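Local atomic coordinates of terminal oxygenase component of carbazole (Janthinobacterium sp., PDB entry 7BUG), a protein that catalyses, as the terminal oxygenase of carbazole 1,9a-dioxygenase, the angular dioxygenation of carbazole, using a Rieske [2Fe-2S] cluster and a mononuclear iron. Residues H93-R98 and G102-I107; V80-K83 and T87-C90; H187-L192 and V247-A252. All blocks are in the same frame, centred on the assembly; numbering follows the deposited sequence.

Along the chain contact 2 comes first, contact 1 follows, and contact 3 lies far downstream. Contacts 1 and 2 are neighbours, their centres about 9 Å apart: both use the small antiparallel sheet of strands 87-89, 95-98 and 104-107, and both supply ligands to the Rieske cluster. Contact 3 belongs to the ring-hydroxylase part, where segment 187-192 carries the iron ligand H187, with its centre about 59 Å from that of contact 1 and 54 Å from that of contact 2. Within one chain the two redox centres are thus remote. The trimer bridges the gap by setting contact 3 of one subunit against contact 2 of another, consistent with electron transfer between subunits, as in related ring-hydroxylating oxygenases.

Contact 1. Residues H93-R98 and G102-I107. With FES (Fe2/s2 (inorganic) cluster), chain D.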
loop_
_atom_site.group_PDB
_atom_site.type_symbol
_atom_site.label_atom_id
_atom_site.label_comp_id
_atom_site.label_asym_id
_atom_site.label_seq_id
_atom_site.Cartn_x
_atom_site.Cartn_y
_atom_site.Cartn_z
ATOM N N HIS A 93 26.296 -10.557 12.758
ATOM C CA HIS A 93 27.358 -10.475 13.789
ATOM C C HIS A 93 27.669 -11.867 14.314
ATOM O O HIS A 93 28.270 -11.966 15.346
ATOM C CB HIS A 93 27.040 -9.506 14.926
ATOM C CG HIS A 93 26.424 -8.236 14.465
ATOM N ND1 HIS A 93 25.066 -8.114 14.205
ATOM C CD2 HIS A 93 26.973 -7.016 14.276
ATOM C CE1 HIS A 93 24.838 -6.869 13.799
ATOM N NE2 HIS A 93 25.988 -6.167 13.847
ATOM N N ALA A 94 27.222 -12.891 13.626
ATOM C CA ALA A 94 27.636 -14.285 13.902
ATOM C C ALA A 94 27.200 -14.784 15.280
ATOM O O ALA A 94 27.827 -15.769 15.794
ATOM C CB ALA A 94 29.128 -14.462 13.719
ATOM N N TRP A 95 26.094 -14.284 15.827
ATOM C CA TRP A 95 25.420 -14.997 16.929
ATOM C C TRP A 95 25.020 -16.375 16.432
ATOM O O TRP A 95 24.394 -16.552 15.387
ATOM C CB TRP A 95 24.213 -14.240 17.476
ATOM C CG TRP A 95 24.534 -12.976 18.185
ATOM C CD1 TRP A 95 25.545 -12.089 17.955
ATOM C CD2 TRP A 95 23.752 -12.440 19.254
ATOM N NE1 TRP A 95 25.461 -11.042 18.838
ATOM C CE2 TRP A 95 24.361 -11.224 19.625
ATOM C CE3 TRP A 95 22.576 -12.854 19.882
ATOM C CZ2 TRP A 95 23.812 -10.413 20.621
ATOM C CZ3 TRP A 95 22.070 -12.064 20.904
ATOM C CH2 TRP A 95 22.692 -10.868 21.255
ATOM N N THR A 96 25.412 -17.427 17.160
ATOM C CA THR A 96 25.258 -18.818 16.733
ATOM C C THR A 96 24.323 -19.561 17.689
ATOM O O THR A 96 24.558 -19.541 18.929
ATOM C CB THR A 96 26.636 -19.475 16.685
ATOM O OG1 THR A 96 27.399 -18.749 15.712
ATOM C CG2 THR A 96 26.549 -20.934 16.297
ATOM N N TYR A 97 23.332 -20.237 17.115
ATOM C CA TYR A 97 22.241 -20.898 17.853
ATOM C C TYR A 97 22.243 -22.398 17.572
ATOM O O TYR A 97 22.477 -22.845 16.457
ATOM C CB TYR A 97 20.906 -20.296 17.446
ATOM C CG TYR A 97 20.858 -18.790 17.578
ATOM C CD1 TYR A 97 20.452 -18.209 18.769
ATOM C CD2 TYR A 97 21.083 -17.969 16.489
ATOM C CE1 TYR A 97 20.323 -16.843 18.896
ATOM C CE2 TYR A 97 20.983 -16.595 16.603
ATOM C CZ TYR A 97 20.588 -16.031 17.808
ATOM O OH TYR A 97 20.417 -14.666 17.835
ATOM N N ARG A 98 21.961 -23.173 18.608
ATOM C CA ARG A 98 21.693 -24.617 18.423
ATOM C C ARG A 98 20.292 -24.824 17.869
ATOM O O ARG A 98 19.349 -24.313 18.454
ATOM C CB ARG A 98 21.884 -25.341 19.750
ATOM C CG ARG A 98 23.309 -25.239 20.268
ATOM C CD ARG A 98 23.499 -26.357 21.281
ATOM N NE ARG A 98 22.774 -26.075 22.478
ATOM C CZ ARG A 98 23.312 -25.767 23.662
ATOM N NH1 ARG A 98 24.629 -25.657 23.805
ATOM N NH2 ARG A 98 22.525 -25.574 24.707
ATOM N N GLY A 102 17.643 -23.894 20.660
ATOM C CA GLY A 102 17.730 -22.448 20.363
ATOM C C GLY A 102 18.743 -21.681 21.183
ATOM O O GLY A 102 18.828 -20.458 21.091
ATOM N N VAL A 103 19.550 -22.355 21.986
ATOM C CA VAL A 103 20.480 -21.645 22.887
ATOM C C VAL A 103 21.559 -20.960 22.072
ATOM O O VAL A 103 22.086 -21.538 21.053
ATOM C CB VAL A 103 21.082 -22.623 23.918
ATOM C CG1 VAL A 103 22.237 -21.989 24.674
ATOM C CG2 VAL A 103 20.000 -23.125 24.868
ATOM N N LEU A 104 21.796 -19.726 22.453
ATOM C CA LEU A 104 22.933 -18.935 21.939
ATOM C C LEU A 104 24.209 -19.572 22.492
ATOM O O LEU A 104 24.537 -19.302 23.668
ATOM C CB LEU A 104 22.781 -17.490 22.375
ATOM C CG LEU A 104 23.842 -16.528 21.890
ATOM C CD1 LEU A 104 23.958 -16.434 20.372
ATOM C CD2 LEU A 104 23.617 -15.162 22.505
ATOM N N CYS A 105 24.915 -20.325 21.665
ATOM C CA CYS A 105 26.032 -21.167 22.169
ATOM C C CYS A 105 27.385 -20.534 21.871
ATOM O O CYS A 105 28.381 -20.953 22.508
ATOM C CB CYS A 105 25.918 -22.578 21.630
ATOM S SG CYS A 105 26.167 -22.730 19.849
ATOM N N ASP A 106 27.468 -19.588 20.944
ATOM C CA ASP A 106 28.755 -19.012 20.486
ATOM C C ASP A 106 28.411 -17.669 19.833
ATOM O O ASP A 106 27.303 -17.516 19.305
ATOM C CB ASP A 106 29.492 -19.932 19.520
ATOM C CG ASP A 106 30.228 -21.072 20.204
ATOM O OD1 ASP A 106 31.252 -20.771 20.886
ATOM O OD2 ASP A 106 29.780 -22.261 20.041
ATOM N N ILE A 107 29.363 -16.763 19.843
ATOM C CA ILE A 107 29.277 -15.552 18.979
ATOM C C ILE A 107 30.623 -15.342 18.303
ATOM O O ILE A 107 31.603 -15.034 19.025
ATOM C CB ILE A 107 28.852 -14.292 19.746
ATOM C CG1 ILE A 107 27.541 -14.469 20.505
ATOM C CG2 ILE A 107 28.787 -13.095 18.774
ATOM C CD1 ILE A 107 27.178 -13.335 21.400
HETATM FE FE1 FES D . 22.149 -11.507 14.092
HETATM FE FE2 FES D . 23.560 -9.356 14.929
HETATM S S1 FES D . 24.153 -11.513 15.031
HETATM S S2 FES D . 21.552 -9.348 13.931
#
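The indole of W95 rests on I107, and L104 fills the hollow between W95 and the next aromatic on that face, Y97. I107 CD1 sits over one face of the indole, 3.9 Å from the centroid of the five-membered ring and only 9° off its normal, while its other branch, CG2, presses on W95 CD1 at 3.5 Å. L104 holds CG anti to the backbone N (chi1 -178°), and its two methyls fork from there: CD1 lies 3.6 Å from W95 CB and also covers a face of the Y97 ring, whereas CD2 meets W95 CE3 obliquely at 3.6 Å. The bumps of one strand thereby occupy the dips of the other.

On the reverse face T96 packs beside D106, and C105, the extra residue of the bulge, points in toward the strand, its SG 4.0 Å from T96 CG2. This pairing of one residue with two is a classic beta bulge: T96 N donates to D106 O at 2.9 Å, and C105 N returns a bond to T96 O. Nearer the turn, V103 CB lies over one face of the R98 guanidinium, 3.4 Å from R98 NH2, while the charge of that group is met by D101.

H93 leads away from the hairpin, its ND1 binding FE2 of the cluster at 2.1 Å and its NE2 hydrogen-bonded to D180 of the second subunit. W95 is enclosed further by H71, stacked on it, and by F356 of that same neighbouring subunit, edge-to-face. The whole is a bulged antiparallel beta hairpin of the cluster-binding part of a Rieske domain, one histidine ligand standing just ahead of its first strand and joined by H71 on the same iron of the cluster.

Contact 2. Residues V80-K83 and T87-C90; sequences VECK and TITC. With FES (Fe2/s2 (inorganic) cluster), chain D.
E81 and T89 meet through a single direct backbone bond, T89 N to E81 O at 2.8 Å, which is nearly straight at 167°. Around it the packing is close. I88 turns CG1 away from its backbone N (chi1 -178°), which brings that carbon within 3.6 Å of E81 O and 4.0 Å of C82 SG. On the other side of the bond K83 crosses T89 at about a right angle, its CD 3.8 Å from T89 OG1. Just beyond, C90 SG binds FE1 of the cluster at 2.3 Å alongside C69, giving this iron the two thiolates of a Rieske centre.

Elsewhere the two backbones are linked through water. One molecule accepts from K83 N and is shared by the hydroxyls of T87 and T89, 2.7 Å from T89 OG1; T84 and T96 are further partners of these two hydroxyls. A second water accepts from E81 N and donates to T89 O, spanning the pair that would bond directly in a regular antiparallel pairing. The loosest part is the solvent side, where exposed V80 reaches I88 only through CG1 and CD1, 4.1 Å apart.

The K83 chain bends back at chi3 and chi4 to place NZ 2.9 Å from E81 OE1, forming a salt bridge that approaches from above the carboxylate plane, 51° out of it. K79 and K188 of the second subunit form salt bridges with OE2, and the Y185 hydroxyl of that subunit bonds to OE1. Held by lysines of both subunits and by a tyrosine hydroxyl, the E81 carboxylate probably stays ionised and ties this loop of the Rieske domain to the neighbouring catalytic domain.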
loop_
_atom_site.group_PDB
_atom_site.type_symbol
_atom_site.label_atom_id
_atom_site.label_comp_id
_atom_site.label_asym_id
_atom_site.label_seq_id
_atom_site.Cartn_x
_atom_site.Cartn_y
_atom_site.Cartn_z
ATOM N N VAL A 80 21.914 -17.756 4.853
ATOM C CA VAL A 80 22.031 -18.886 5.801
ATOM C C VAL A 80 23.497 -19.280 5.922
ATOM O O VAL A 80 24.157 -19.550 4.880
ATOM C CB VAL A 80 21.181 -20.077 5.334
ATOM C CG1 VAL A 80 21.450 -21.304 6.192
ATOM C CG2 VAL A 80 19.702 -19.724 5.333
ATOM N N GLU A 81 23.995 -19.351 7.143
ATOM C CA GLU A 81 25.364 -19.832 7.460
ATOM C C GLU A 81 25.230 -20.963 8.452
ATOM O O GLU A 81 25.102 -20.715 9.654
ATOM C CB GLU A 81 26.220 -18.704 8.022
ATOM C CG GLU A 81 26.607 -17.647 7.014
ATOM C CD GLU A 81 27.721 -16.692 7.450
ATOM O OE1 GLU A 81 28.523 -17.094 8.320
ATOM O OE2 GLU A 81 27.832 -15.619 6.831
ATOM N N CYS A 82 25.212 -22.214 8.003
ATOM C CA CYS A 82 25.223 -23.349 8.960
ATOM C C CYS A 82 26.638 -23.873 8.978
ATOM O O CYS A 82 27.056 -24.510 7.949
ATOM C CB CYS A 82 24.232 -24.437 8.575
ATOM S SG CYS A 82 22.494 -23.942 8.774
ATOM N N LYS A 83 27.385 -23.528 10.019
ATOM C CA LYS A 83 28.848 -23.758 9.987
ATOM C C LYS A 83 29.183 -25.053 10.701
ATOM O O LYS A 83 30.326 -25.529 10.505
ATOM C CB LYS A 83 29.570 -22.566 10.587
ATOM C CG LYS A 83 29.174 -21.276 9.903
ATOM C CD LYS A 83 29.989 -20.052 10.317
ATOM C CE LYS A 83 30.934 -19.583 9.244
ATOM N NZ LYS A 83 30.269 -19.332 7.962
ATOM N N THR A 87 24.236 -26.300 14.342
ATOM C CA THR A 87 24.042 -24.860 14.622
ATOM C C THR A 87 23.686 -24.065 13.367
ATOM O O THR A 87 23.881 -24.507 12.226
ATOM C CB THR A 87 25.247 -24.194 15.304
ATOM O OG1 THR A 87 26.359 -24.250 14.418
ATOM C CG2 THR A 87 25.582 -24.838 16.638
ATOM N N ILE A 88 23.235 -22.845 13.592
ATOM C CA ILE A 88 23.163 -21.823 12.514
ATOM C C ILE A 88 23.789 -20.552 13.070
ATOM O O ILE A 88 23.560 -20.254 14.273
ATOM C CB ILE A 88 21.717 -21.600 11.983
ATOM C CG1 ILE A 88 21.677 -20.574 10.841
ATOM C CG2 ILE A 88 20.767 -21.281 13.108
ATOM C CD1 ILE A 88 20.358 -20.547 10.052
ATOM N N THR A 89 24.518 -19.820 12.226
ATOM C CA THR A 89 25.230 -18.592 12.600
ATOM C C THR A 89 24.527 -17.444 11.867
ATOM O O THR A 89 24.478 -17.486 10.606
ATOM C CB THR A 89 26.717 -18.709 12.204
ATOM O OG1 THR A 89 27.266 -19.756 13.006
ATOM C CG2 THR A 89 27.473 -17.420 12.377
ATOM N N CYS A 90 24.053 -16.460 12.594
ATOM C CA CYS A 90 23.491 -15.253 11.933
ATOM C C CYS A 90 24.583 -14.654 11.056
ATOM O O CYS A 90 25.761 -14.534 11.479
ATOM C CB CYS A 90 22.992 -14.272 12.970
ATOM S SG CYS A 90 22.273 -12.812 12.189
HETATM FE FE1 FES D . 22.149 -11.507 14.092
HETATM FE FE2 FES D . 23.560 -9.356 14.929
HETATM S S1 FES D . 24.153 -11.513 15.031
HETATM S S2 FES D . 21.552 -9.348 13.931
HETATM O O HOH W 1 26.539 -22.316 12.357
HETATM O O HOH W 2 22.385 -17.646 8.938
#

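Contact 3. Residues H187-L192 and V247-A252. With FE2 (Fe (II) ion), chain E.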
loop_
_atom_site.group_PDB
_atom_site.type_symbol
_atom_site.label_atom_id
_atom_site.label_comp_id
_atom_site.label_asym_id
_atom_site.label_seq_id
_atom_site.Cartn_x
_atom_site.Cartn_y
_atom_site.Cartn_z
ATOM N N HIS A 187 -19.418 -25.730 -8.041
ATOM C CA HIS A 187 -18.707 -26.893 -8.606
ATOM C C HIS A 187 -19.546 -27.582 -9.709
ATOM O O HIS A 187 -19.065 -28.561 -10.254
ATOM C CB HIS A 187 -18.369 -27.866 -7.485
ATOM C CG HIS A 187 -17.433 -27.299 -6.465
ATOM N ND1 HIS A 187 -16.172 -26.898 -6.794
ATOM C CD2 HIS A 187 -17.526 -27.184 -5.127
ATOM C CE1 HIS A 187 -15.529 -26.502 -5.705
ATOM N NE2 HIS A 187 -16.340 -26.658 -4.698
ATOM N N LYS A 188 -20.696 -27.006 -10.042
ATOM C CA LYS A 188 -21.703 -27.657 -10.940
ATOM C C LYS A 188 -21.107 -27.880 -12.337
ATOM O O LYS A 188 -21.503 -28.855 -12.975
ATOM C CB LYS A 188 -23.004 -26.857 -10.948
ATOM C CG LYS A 188 -22.935 -25.480 -11.597
ATOM C CD LYS A 188 -24.143 -24.645 -11.272
ATOM C CE LYS A 188 -24.101 -23.272 -11.913
ATOM N NZ LYS A 188 -23.054 -22.403 -11.292
ATOM N N ASP A 189 -20.131 -27.113 -12.775
ATOM C CA ASP A 189 -19.515 -27.267 -14.121
ATOM C C ASP A 189 -18.129 -27.887 -14.043
ATOM O O ASP A 189 -17.407 -27.874 -15.069
ATOM C CB ASP A 189 -19.431 -25.928 -14.864
ATOM C CG ASP A 189 -20.774 -25.260 -15.100
ATOM O OD1 ASP A 189 -21.715 -26.013 -15.363
ATOM O OD2 ASP A 189 -20.853 -24.002 -15.009
ATOM N N SER A 190 -17.718 -28.463 -12.900
ATOM C CA SER A 190 -16.358 -29.024 -12.772
ATOM C C SER A 190 -16.156 -30.212 -13.718
ATOM O O SER A 190 -17.049 -31.015 -13.785
ATOM C CB SER A 190 -16.036 -29.463 -11.359
ATOM O OG SER A 190 -14.729 -30.026 -11.338
ATOM N N ILE A 191 -14.974 -30.312 -14.313
ATOM C CA ILE A 191 -14.512 -31.463 -15.141
ATOM C C ILE A 191 -14.628 -32.730 -14.291
ATOM O O ILE A 191 -15.014 -33.772 -14.856
ATOM C CB ILE A 191 -13.073 -31.227 -15.643
ATOM C CG1 ILE A 191 -12.600 -32.355 -16.563
ATOM C CG2 ILE A 191 -12.105 -31.031 -14.477
ATOM C CD1 ILE A 191 -13.197 -32.306 -17.960
ATOM N N LEU A 192 -14.346 -32.647 -12.969
ATOM C CA LEU A 192 -14.346 -33.857 -12.094
ATOM C C LEU A 192 -15.766 -34.436 -12.079
ATOM O O LEU A 192 -15.933 -35.650 -12.203
ATOM C CB LEU A 192 -13.869 -33.518 -10.667
ATOM C CG LEU A 192 -14.090 -34.613 -9.616
ATOM C CD1 LEU A 192 -13.178 -35.790 -9.871
ATOM C CD2 LEU A 192 -13.839 -34.095 -8.197
ATOM N N VAL A 247 -37.428 -24.544 -14.474
ATOM C CA VAL A 247 -36.080 -25.154 -14.341
ATOM C C VAL A 247 -35.098 -24.371 -15.209
ATOM O O VAL A 247 -35.257 -24.357 -16.428
ATOM C CB VAL A 247 -36.086 -26.650 -14.706
ATOM C CG1 VAL A 247 -34.680 -27.246 -14.640
ATOM C CG2 VAL A 247 -37.044 -27.415 -13.800
ATOM N N VAL A 248 -34.065 -23.799 -14.587
ATOM C CA VAL A 248 -32.992 -23.023 -15.279
ATOM C C VAL A 248 -31.659 -23.776 -15.191
ATOM O O VAL A 248 -30.755 -23.531 -16.028
ATOM C CB VAL A 248 -32.910 -21.608 -14.678
ATOM C CG1 VAL A 248 -34.176 -20.821 -14.980
ATOM C CG2 VAL A 248 -32.677 -21.615 -13.165
ATOM N N ARG A 249 -31.531 -24.713 -14.247
ATOM C CA ARG A 249 -30.248 -25.427 -14.050
ATOM C C ARG A 249 -30.520 -26.789 -13.416
ATOM O O ARG A 249 -31.399 -26.910 -12.531
ATOM C CB ARG A 249 -29.292 -24.574 -13.204
ATOM C CG ARG A 249 -27.950 -25.239 -12.923
ATOM C CD ARG A 249 -27.016 -25.304 -14.111
ATOM N NE ARG A 249 -26.134 -26.452 -13.985
ATOM C CZ ARG A 249 -24.904 -26.521 -14.478
ATOM N NH1 ARG A 249 -24.343 -25.474 -15.061
ATOM N NH2 ARG A 249 -24.205 -27.630 -14.316
ATOM N N GLU A 250 -29.752 -27.775 -13.841
ATOM C CA GLU A 250 -29.806 -29.135 -13.253
ATOM C C GLU A 250 -28.476 -29.425 -12.564
ATOM O O GLU A 250 -27.436 -28.952 -13.064
ATOM C CB GLU A 250 -30.169 -30.130 -14.351
ATOM C CG GLU A 250 -31.542 -29.811 -14.914
ATOM C CD GLU A 250 -32.006 -30.701 -16.046
ATOM O OE1 GLU A 250 -32.765 -31.659 -15.759
ATOM O OE2 GLU A 250 -31.618 -30.422 -17.208
ATOM N N GLY A 251 -28.541 -30.174 -11.460
ATOM C CA GLY A 251 -27.379 -30.758 -10.773
ATOM C C GLY A 251 -26.760 -31.848 -11.622
ATOM O O GLY A 251 -27.256 -32.088 -12.753
ATOM N N ALA A 252 -25.739 -32.516 -11.087
ATOM C CA ALA A 252 -24.916 -33.492 -11.823
ATOM C C ALA A 252 -25.514 -34.885 -11.640
ATOM O O ALA A 252 -25.444 -35.435 -10.508
ATOM C CB ALA A 252 -23.489 -33.434 -11.357
HETATM FE FE FE2 E . -15.629 -26.396 -2.721
HETATM O O HOH W 3 -15.487 -28.099 -2.116
HETATM O O HOH W 4 -14.719 -26.286 -0.724
#
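R249 lies across K188 and finishes at D189, so one guanidinium is packed on its face and bonded at its edge. K188 CG stands 3.5 Å above the plane, over its centre; a chi1 of 68°, with CG between the backbone N and the carbonyl carbon, places it there. D189 OD1 lies at the edge and accepts a hydrogen bond from R249 NH1 at 2.7 Å, on the syn side of the carboxylate, in a salt bridge; the added bond from NH2, at 3.1 Å, is weak. The third donor, R249 NE, is satisfied by E250 O at 3.0 Å. K188 sends its own ammonium elsewhere, to E81 of the third subunit.

In the turn, S190 N donates to H187 O at 3.0 Å, and S190 OG accepts from L192 N as the N-cap while bonding G328 O. H187 NE2 binds the iron at 2.1 Å, with H183 and D333 as further protein ligands.

The contact thus joins the turn before helix 191-195, whose L192 packs on helix 307-327, to strand 246-250, an outer strand paired with strand 236-243, with a classic bulge where V248 and R249 both face G241.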